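Local coordinates for protein putative fimbrium tip subunit Fim1C (Bacteroides ovatus, PDB 4EPS) that is probably a component of the fimbrium tip, part of the filamentous surface appendages that mediate cell adhesion and biofilm formation, at residues Gly85-Pro93 with Ala130-Thr140; Ser191-Val201 with Asn228-Asp236. All coordinates share one frame; numbering follows the deposited sequence.

In the fold
Contact 1 and contact 2 are both antiparallel strand pairings of the fimbrillin-like region of the chain. They follow each other in sequence, contact 1 being complete before contact 2 begins, and their centres lie about 34 Å apart. The nearest atoms of the two are about 12 Å from each other, so neither packs on the other. What they share is the long, broken strand 148-174: Met135 and Ser137 of contact 1 touch it at His157 and Phe153, while Val194 and Phe196 of contact 2 touch it at Leu166 and Val164. Glycerol molecules, probably from the crystallisation liquor, lie beside Asp133 and Asn235.

Contact 1. Residues Gly85-Pro93 with Ala130-Thr140; sequences GVNFYAYYP and AKQDLMTSNAT
Tyr92 and Met135 (selenomethionine) form the tight end of this contact, an antiparallel hydrogen-bonded pair. Two backbone bonds join them, Tyr92 N to Met135 O and Met135 N to Tyr92 O, each 2.8 Å. With CG of Tyr92 anti to the backbone N (chi1 172°), its ring lies along the neighbouring segment, and the O of Asp133 sits at the ring edge, 3.4 Å from CD1. In one of two Met135 conformers the side chains run side by side: CE meets Tyr92 CD1 at 3.6 Å, and selenium lies oblique to the ring, 5.4 Å from its centroid, a Met-aromatic contact. Pro93, after a cis peptide, lays CB over the centre of one ring face.

Toward Phe88 the register shifts by one. Ser137 OG there accepts a bond from Ala90 N (2.9 Å), a side chain serving where a strand carbonyl would be expected, and itself donates to Asn138 O. Thr140 OG1 reaches the same oxygen from the opposite face of its plane. A single antiparallel bridge follows, Phe88 N to Thr140 O at 2.9 Å and Thr140 N to Phe88 O at 2.8 Å. Only the side-chain contacts are looser here: the Tyr89 ring rests on the backbone of exposed Ala139, CE2 to N 3.4 Å, and Ala139 CB touches CZ and OH and brushes Asn87 CG.

Strand 45-52 bonds to the other backbone edge of strand 87-92, whereas Leu134 and Thr136 bond to Arg158 and Thr156 of strand 148-174; helix 111-115 packs on Tyr91 and Leu134.

Contact 2. Residues Ser191-Val201 with Asn228-Asp236; sequences SVDVAFYLDNV and NQIIGHYND
His233 N donates to Ala195 O at 2.8 Å, among the shortest backbone bonds between the segments and nearly straight (N-H...O 174°). The return bond, Ala195 N to His233 O, completes the pair, and Tyr197 and Ile231 are joined in the same way. These strands, 195-198 and 229-234, run antiparallel, their axes 4.7 Å apart at closest approach, within the fimbrillin-like region, which belongs to the transthyretin clan.

On the face carrying these residues, the edge of the Tyr197 ring meets the face of His233, a T-shaped pair with centroids 5.5 Å apart and planes at 68°. A water linking Tyr197 OH and His233 ND1 bridges their polar ends. Val201 places CG1 over the centre of the tyrosine ring and CG2 3.7 Å from Ile231 CG2. Across the sheet, Phe196 CD1 approaches Gly232 CA at 3.8 Å; its ring also meets Tyr218 edge-to-face.

At one end Asp199 N donates to Gln229 O, and in one of two Asp199 conformers OD2 accepts Asn228 ND2 at 2.7 Å through its syn lone pair. Leu198 CD1 covers Asn228 CB at 3.7 Å. At the other end the regular pairing stops at Ala195-His233. Past Asp193, with its positive phi, Asn235 pairs with Val192, one residue out of step: its N donates to Val192 O. Asn235 CG lies beside its own backbone N (chi1 -65°), which carries the amide toward Val192; in one of two conformers OD1 receives Val192 N at 3.1 Å.

Contact 1. Residues Gly85-Pro93 with Ala130-Thr140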
loop_
_atom_site.group_PDB
_atom_site.type_symbol
_atom_site.label_atom_id
_atom_site.label_comp_id
_atom_site.label_asym_id
_atom_site.label_seq_id
_atom_site.Cartn_x
_atom_site.Cartn_y
_atom_site.Cartn_z
ATOM N N GLY A 85 1.763 45.931 51.551
ATOM C CA GLY A 85 3.227 45.902 51.475
ATOM C C GLY A 85 3.843 44.553 51.808
ATOM O O GLY A 85 5.073 44.411 51.797
ATOM N N VAL A 86 2.996 43.550 52.100
ATOM C CA VAL A 86 3.460 42.210 52.457
ATOM C C VAL A 86 3.856 41.440 51.177
ATOM O O VAL A 86 3.178 41.540 50.143
ATOM C CB VAL A 86 2.392 41.453 53.307
ATOM C CG1 VAL A 86 2.717 39.967 53.460
ATOM C CG2 VAL A 86 2.218 42.110 54.682
ATOM N N ASN A 87 4.979 40.700 51.251
ATOM C CA ASN A 87 5.436 39.821 50.172
ATOM C C ASN A 87 4.909 38.405 50.415
ATOM O O ASN A 87 5.166 37.852 51.485
ATOM C CB ASN A 87 6.963 39.827 50.086
ATOM C CG ASN A 87 7.528 41.092 49.472
ATOM O OD1 ASN A 87 6.866 41.807 48.719
ATOM N ND2 ASN A 87 8.772 41.398 49.776
ATOM N N PHE A 88 4.169 37.811 49.449
ATOM C CA PHE A 88 3.664 36.448 49.619
ATOM C C PHE A 88 4.482 35.496 48.775
ATOM O O PHE A 88 4.928 35.865 47.680
ATOM C CB PHE A 88 2.155 36.313 49.269
ATOM C CG PHE A 88 1.254 37.106 50.198
ATOM C CD1 PHE A 88 0.985 38.449 49.953
ATOM C CD2 PHE A 88 0.699 36.515 51.327
ATOM C CE1 PHE A 88 0.161 39.181 50.814
ATOM C CE2 PHE A 88 -0.155 37.235 52.161
ATOM C CZ PHE A 88 -0.406 38.568 51.907
ATOM N N TYR A 89 4.679 34.272 49.283
ATOM C CA TYR A 89 5.465 33.233 48.593
ATOM C C TYR A 89 4.752 31.921 48.663
ATOM O O TYR A 89 4.174 31.603 49.711
ATOM C CB TYR A 89 6.849 33.056 49.258
ATOM C CG TYR A 89 7.724 34.276 49.246
ATOM C CD1 TYR A 89 7.645 35.225 50.264
ATOM C CD2 TYR A 89 8.657 34.477 48.235
ATOM C CE1 TYR A 89 8.456 36.357 50.262
ATOM C CE2 TYR A 89 9.482 35.603 48.227
ATOM C CZ TYR A 89 9.384 36.529 49.251
ATOM O OH TYR A 89 10.205 37.620 49.263
ATOM N N ALA A 90 4.824 31.123 47.600
ATOM C CA ALA A 90 4.219 29.789 47.664
ATOM C C ALA A 90 5.163 28.750 47.075
ATOM O O ALA A 90 5.980 29.071 46.209
ATOM C CB ALA A 90 2.881 29.752 46.942
ATOM N N TYR A 91 5.038 27.509 47.540
ATOM C CA TYR A 91 5.838 26.407 46.988
ATOM C C TYR A 91 5.013 25.146 46.965
ATOM O O TYR A 91 4.063 24.974 47.741
ATOM C CB TYR A 91 7.160 26.181 47.779
ATOM C CG TYR A 91 6.923 25.493 49.109
ATOM C CD1 TYR A 91 6.374 26.187 50.185
ATOM C CD2 TYR A 91 7.135 24.124 49.256
ATOM C CE1 TYR A 91 6.100 25.549 51.394
ATOM C CE2 TYR A 91 6.814 23.465 50.443
ATOM C CZ TYR A 91 6.313 24.187 51.517
ATOM O OH TYR A 91 5.974 23.556 52.686
ATOM N N TYR A 92 5.439 24.238 46.104
ATOM C CA TYR A 92 4.876 22.912 45.931
ATOM C C TYR A 92 6.035 21.899 45.873
ATOM O O TYR A 92 6.998 22.187 45.166
ATOM C CB TYR A 92 4.079 22.870 44.606
ATOM C CG TYR A 92 3.617 21.470 44.263
ATOM C CD1 TYR A 92 4.442 20.595 43.552
ATOM C CD2 TYR A 92 2.392 20.985 44.724
ATOM C CE1 TYR A 92 4.064 19.274 43.323
ATOM C CE2 TYR A 92 1.989 19.677 44.466
ATOM C CZ TYR A 92 2.830 18.827 43.769
ATOM O OH TYR A 92 2.434 17.544 43.520
ATOM N N PRO A 93 5.901 20.661 46.399
ATOM C CA PRO A 93 4.810 20.151 47.248
ATOM C C PRO A 93 5.034 20.529 48.700
ATOM O O PRO A 93 6.179 20.535 49.171
ATOM C CB PRO A 93 4.886 18.630 47.036
ATOM C CG PRO A 93 6.379 18.363 46.793
ATOM C CD PRO A 93 6.967 19.646 46.213
ATOM N N ALA A 130 5.538 13.376 41.377
ATOM C CA ALA A 130 4.948 14.614 41.906
ATOM C C ALA A 130 5.554 15.045 43.218
ATOM O O ALA A 130 5.812 16.242 43.377
ATOM C CB ALA A 130 3.428 14.461 42.055
ATOM N N LYS A 131 5.808 14.088 44.159
ATOM C CA LYS A 131 6.369 14.443 45.473
ATOM C C LYS A 131 7.797 15.009 45.355
ATOM O O LYS A 131 8.261 15.635 46.295
ATOM C CB LYS A 131 6.355 13.246 46.448
ATOM C CG LYS A 131 7.352 12.136 46.088
ATOM C CD LYS A 131 7.272 10.941 47.018
ATOM C CE LYS A 131 8.260 9.876 46.600
ATOM N NZ LYS A 131 8.034 8.594 47.325
ATOM N N GLN A 132 8.483 14.798 44.213
ATOM C CA GLN A 132 9.853 15.283 44.015
ATOM C C GLN A 132 9.965 16.509 43.094
ATOM O O GLN A 132 11.067 17.056 42.931
ATOM C CB GLN A 132 10.671 14.118 43.418
ATOM C CG GLN A 132 10.645 12.872 44.329
ATOM C CD GLN A 132 11.775 11.946 44.034
ATOM O OE1 GLN A 132 12.921 12.231 44.353
ATOM N NE2 GLN A 132 11.469 10.791 43.496
ATOM N N ASP A 133 8.835 16.923 42.498
ATOM C CA ASP A 133 8.787 18.014 41.528
ATOM C C ASP A 133 8.655 19.358 42.239
ATOM O O ASP A 133 7.581 19.962 42.283
ATOM C CB ASP A 133 7.649 17.783 40.516
ATOM C CG ASP A 133 7.748 18.675 39.283
ATOM O OD1 ASP A 133 8.772 19.404 39.147
ATOM O OD2 ASP A 133 6.828 18.616 38.433
ATOM N N LEU A 134 9.775 19.839 42.781
ATOM C CA LEU A 134 9.789 21.088 43.538
ATOM C C LEU A 134 9.521 22.309 42.636
ATOM O O LEU A 134 10.174 22.499 41.604
ATOM C CB LEU A 134 11.140 21.239 44.275
ATOM C CG LEU A 134 11.348 22.561 45.039
ATOM C CD1 LEU A 134 10.384 22.687 46.231
ATOM C CD2 LEU A 134 12.793 22.667 45.563
HETATM N N MSE A 135 8.546 23.133 43.060
HETATM C CA MSE A 135 8.140 24.361 42.362
HETATM C C MSE A 135 8.012 25.488 43.341
HETATM O O MSE A 135 7.459 25.292 44.427
HETATM C CB MSE A 135 6.790 24.180 41.657
HETATM C CG MSE A 135 6.799 23.187 40.539
HETATM SE SE MSE A 135 4.968 23.129 39.892
HETATM C CE MSE A 135 4.737 21.243 39.988
ATOM N N THR A 136 8.503 26.678 42.984
ATOM C CA THR A 136 8.423 27.816 43.905
ATOM C C THR A 136 8.007 29.094 43.198
ATOM O O THR A 136 8.200 29.231 41.993
ATOM C CB THR A 136 9.810 28.054 44.562
ATOM O OG1 THR A 136 10.759 28.354 43.525
ATOM C CG2 THR A 136 10.290 26.856 45.418
ATOM N N SER A 137 7.524 30.058 43.974
ATOM C CA SER A 137 7.196 31.398 43.486
ATOM C C SER A 137 8.229 32.405 43.971
ATOM O O SER A 137 8.951 32.155 44.944
ATOM C CB SER A 137 5.806 31.825 43.977
ATOM O OG SER A 137 5.882 32.401 45.275
ATOM N N ASN A 138 8.228 33.584 43.363
ATOM C CA ASN A 138 8.993 34.717 43.872
ATOM C C ASN A 138 7.992 35.561 44.678
ATOM O O ASN A 138 6.868 35.095 44.881
ATOM C CB ASN A 138 9.685 35.476 42.742
ATOM C CG ASN A 138 10.913 34.742 42.262
ATOM O OD1 ASN A 138 11.710 34.205 43.041
ATOM N ND2 ASN A 138 11.070 34.662 40.975
ATOM N N ALA A 139 8.405 36.725 45.198
ATOM C CA ALA A 139 7.575 37.634 45.997
ATOM C C ALA A 139 6.343 38.069 45.183
ATOM O O ALA A 139 6.485 38.588 44.074
ATOM C CB ALA A 139 8.394 38.851 46.425
ATOM N N THR A 140 5.168 37.821 45.728
ATOM C CA THR A 140 3.889 38.075 45.050
ATOM C C THR A 140 3.048 39.052 45.862
ATOM O O THR A 140 2.964 38.926 47.075
ATOM C CB THR A 140 3.150 36.727 44.849
ATOM O OG1 THR A 140 4.050 35.801 44.223
ATOM C CG2 THR A 140 1.875 36.853 44.011
#

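Contact 2. Residues Ser191-Val201 with Asn228-Asp236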
loop_
_atom_site.group_PDB
_atom_site.type_symbol
_atom_site.label_atom_id
_atom_site.label_comp_id
_atom_site.label_asym_id
_atom_site.label_seq_id
_atom_site.Cartn_x
_atom_site.Cartn_y
_atom_site.Cartn_z
ATOM N N SER A 191 9.246 0.027 21.828
ATOM C CA SER A 191 10.429 -0.668 22.324
ATOM C C SER A 191 10.119 -1.568 23.513
ATOM O O SER A 191 9.329 -1.202 24.388
ATOM C CB SER A 191 11.520 0.337 22.718
ATOM O OG SER A 191 11.992 1.012 21.561
ATOM N N VAL A 192 10.797 -2.720 23.550
ATOM C CA VAL A 192 10.658 -3.695 24.626
ATOM C C VAL A 192 11.987 -3.869 25.355
ATOM O O VAL A 192 13.042 -3.374 24.904
ATOM C CB VAL A 192 10.080 -5.067 24.133
ATOM C CG1 VAL A 192 8.616 -4.922 23.750
ATOM C CG2 VAL A 192 10.897 -5.645 22.979
ATOM N N ASP A 193 11.921 -4.583 26.493
ATOM C CA ASP A 193 13.063 -4.886 27.372
ATOM C C ASP A 193 13.797 -3.588 27.692
ATOM O O ASP A 193 15.008 -3.483 27.471
ATOM C CB ASP A 193 13.995 -5.912 26.700
ATOM C CG ASP A 193 13.309 -7.229 26.385
ATOM O OD1 ASP A 193 12.572 -7.735 27.256
ATOM O OD2 ASP A 193 13.518 -7.754 25.266
ATOM N N VAL A 194 13.023 -2.570 28.076
ATOM C CA VAL A 194 13.563 -1.224 28.336
ATOM C C VAL A 194 14.083 -1.123 29.765
ATOM O O VAL A 194 13.343 -1.368 30.716
ATOM C CB VAL A 194 12.525 -0.095 28.035
ATOM C CG1 VAL A 194 13.089 1.292 28.392
ATOM C CG2 VAL A 194 12.100 -0.132 26.573
ATOM N N ALA A 195 15.325 -0.670 29.905
ATOM C CA ALA A 195 15.903 -0.421 31.220
ATOM C C ALA A 195 16.845 0.736 31.107
ATOM O O ALA A 195 17.596 0.834 30.131
ATOM C CB ALA A 195 16.642 -1.656 31.748
ATOM N N PHE A 196 16.813 1.606 32.111
ATOM C CA PHE A 196 17.742 2.730 32.195
ATOM C C PHE A 196 18.645 2.575 33.415
ATOM O O PHE A 196 18.184 2.132 34.472
ATOM C CB PHE A 196 16.990 4.069 32.255
ATOM C CG PHE A 196 16.182 4.383 31.024
ATOM C CD1 PHE A 196 16.773 4.992 29.923
ATOM C CD2 PHE A 196 14.821 4.085 30.973
ATOM C CE1 PHE A 196 16.019 5.293 28.785
ATOM C CE2 PHE A 196 14.062 4.399 29.836
ATOM C CZ PHE A 196 14.672 4.979 28.747
ATOM N N TYR A 197 19.914 3.008 33.277
ATOM C CA TYR A 197 20.939 2.924 34.309
ATOM C C TYR A 197 21.680 4.225 34.475
ATOM O O TYR A 197 21.991 4.884 33.484
ATOM C CB TYR A 197 21.976 1.837 33.957
ATOM C CG TYR A 197 21.348 0.478 33.755
ATOM C CD1 TYR A 197 21.162 -0.390 34.829
ATOM C CD2 TYR A 197 20.930 0.062 32.495
ATOM C CE1 TYR A 197 20.547 -1.632 34.657
ATOM C CE2 TYR A 197 20.332 -1.186 32.307
ATOM C CZ TYR A 197 20.149 -2.030 33.391
ATOM O OH TYR A 197 19.569 -3.259 33.210
ATOM N N LEU A 198 22.060 4.539 35.718
ATOM C CA LEU A 198 22.879 5.706 35.974
ATOM C C LEU A 198 24.377 5.357 35.891
ATOM O O LEU A 198 24.836 4.468 36.620
ATOM C CB LEU A 198 22.559 6.299 37.364
ATOM C CG LEU A 198 22.973 7.751 37.614
ATOM C CD1 LEU A 198 22.163 8.700 36.763
ATOM C CD2 LEU A 198 22.765 8.109 39.063
ATOM N N ASP A 199 25.113 6.078 35.002
ATOM C CA ASP A 199 26.561 6.038 34.746
ATOM C C ASP A 199 27.098 4.702 34.203
ATOM O O ASP A 199 27.938 4.739 33.304
ATOM C CB ASP A 199 27.357 6.457 35.984
ATOM C CG ASP A 199 27.157 7.919 36.339
ATOM O OD1 ASP A 199 27.592 8.789 35.550
ATOM O OD2 ASP A 199 26.578 8.195 37.409
ATOM N N ASN A 200 26.678 3.545 34.744
ATOM C CA ASN A 200 27.151 2.244 34.256
ATOM C C ASN A 200 26.074 1.189 34.465
ATOM O O ASN A 200 25.215 1.354 35.325
ATOM C CB ASN A 200 28.480 1.830 34.926
ATOM C CG ASN A 200 28.511 2.028 36.422
ATOM O OD1 ASN A 200 27.979 1.215 37.183
ATOM N ND2 ASN A 200 29.130 3.121 36.878
ATOM N N VAL A 201 26.121 0.113 33.673
ATOM C CA VAL A 201 25.120 -0.948 33.710
ATOM C C VAL A 201 25.470 -1.952 34.817
ATOM O O VAL A 201 26.519 -2.595 34.779
ATOM C CB VAL A 201 24.926 -1.614 32.329
ATOM C CG1 VAL A 201 23.828 -2.674 32.375
ATOM C CG2 VAL A 201 24.602 -0.561 31.271
ATOM N N ASN A 228 25.732 13.196 34.896
ATOM C CA ASN A 228 25.779 11.762 34.687
ATOM C C ASN A 228 25.388 11.324 33.288
ATOM O O ASN A 228 24.540 11.928 32.649
ATOM C CB ASN A 228 24.836 11.059 35.681
ATOM C CG ASN A 228 25.073 11.495 37.099
ATOM O OD1 ASN A 228 24.715 12.599 37.474
ATOM N ND2 ASN A 228 25.763 10.685 37.883
ATOM N N GLN A 229 25.986 10.227 32.841
ATOM C CA GLN A 229 25.525 9.562 31.647
ATOM C C GLN A 229 24.385 8.675 32.093
ATOM O O GLN A 229 24.441 8.118 33.202
ATOM C CB GLN A 229 26.646 8.712 31.015
ATOM C CG GLN A 229 27.748 9.540 30.363
ATOM C CD GLN A 229 28.741 8.662 29.641
ATOM O OE1 GLN A 229 28.956 7.500 29.991
ATOM N NE2 GLN A 229 29.377 9.204 28.618
ATOM N N ILE A 230 23.342 8.586 31.283
ATOM C CA ILE A 230 22.258 7.656 31.494
ATOM C C ILE A 230 22.375 6.649 30.351
ATOM O O ILE A 230 22.379 7.049 29.179
ATOM C CB ILE A 230 20.860 8.325 31.576
ATOM C CG1 ILE A 230 20.767 9.234 32.836
ATOM C CG2 ILE A 230 19.743 7.251 31.562
ATOM C CD1 ILE A 230 19.545 10.230 32.810
ATOM N N ILE A 231 22.491 5.368 30.692
ATOM C CA ILE A 231 22.591 4.312 29.686
ATOM C C ILE A 231 21.221 3.709 29.522
ATOM O O ILE A 231 20.608 3.289 30.503
ATOM C CB ILE A 231 23.669 3.230 30.040
ATOM C CG1 ILE A 231 25.031 3.842 30.515
ATOM C CG2 ILE A 231 23.861 2.200 28.872
ATOM C CD1 ILE A 231 25.694 4.872 29.624
ATOM N N GLY A 232 20.733 3.686 28.291
ATOM C CA GLY A 232 19.441 3.081 28.017
ATOM C C GLY A 232 19.631 1.797 27.234
ATOM O O GLY A 232 20.414 1.764 26.277
ATOM N N HIS A 233 18.975 0.737 27.688
ATOM C CA HIS A 233 18.890 -0.557 27.027
ATOM C C HIS A 233 17.457 -0.717 26.507
ATOM O O HIS A 233 16.507 -0.453 27.232
ATOM C CB HIS A 233 19.283 -1.703 27.991
ATOM C CG HIS A 233 20.766 -1.839 28.192
ATOM N ND1 HIS A 233 21.308 -2.941 28.837
ATOM C CD2 HIS A 233 21.779 -1.027 27.799
ATOM C CE1 HIS A 233 22.622 -2.773 28.794
ATOM N NE2 HIS A 233 22.953 -1.634 28.190
ATOM N N TYR A 234 17.307 -1.084 25.237
ATOM C CA TYR A 234 15.987 -1.307 24.610
ATOM C C TYR A 234 16.209 -2.182 23.405
ATOM O O TYR A 234 17.232 -2.036 22.738
ATOM C CB TYR A 234 15.304 0.038 24.204
ATOM C CG TYR A 234 15.964 0.699 23.012
ATOM C CD1 TYR A 234 17.117 1.465 23.162
ATOM C CD2 TYR A 234 15.465 0.515 21.726
ATOM C CE1 TYR A 234 17.779 2.001 22.058
ATOM C CE2 TYR A 234 16.121 1.044 20.615
ATOM C CZ TYR A 234 17.252 1.818 20.790
ATOM O OH TYR A 234 17.895 2.334 19.695
ATOM N N ASN A 235 15.242 -3.073 23.148
ATOM C CA ASN A 235 15.281 -4.078 22.084
ATOM C C ASN A 235 16.565 -4.872 22.296
ATOM O O ASN A 235 16.729 -5.432 23.382
ATOM C CB ASN A 235 15.153 -3.426 20.684
ATOM C CG ASN A 235 13.809 -2.767 20.472
ATOM O OD1 ASN A 235 12.847 -3.023 21.201
ATOM N ND2 ASN A 235 13.718 -1.888 19.477
ATOM N N ASP A 236 17.520 -4.807 21.362
ATOM C CA ASP A 236 18.792 -5.501 21.534
ATOM C C ASP A 236 19.934 -4.521 21.350
ATOM O O ASP A 236 20.979 -4.854 20.772
ATOM C CB ASP A 236 18.876 -6.688 20.560
ATOM C CG ASP A 236 18.093 -7.890 21.057
ATOM O OD1 ASP A 236 18.634 -8.642 21.901
ATOM O OD2 ASP A 236 16.934 -8.069 20.617
HETATM O O HOH W 1 17.190 -4.518 25.740
HETATM O O HOH W 2 19.426 -4.104 30.387
HETATM O O HOH W 3 29.686 7.438 32.807
#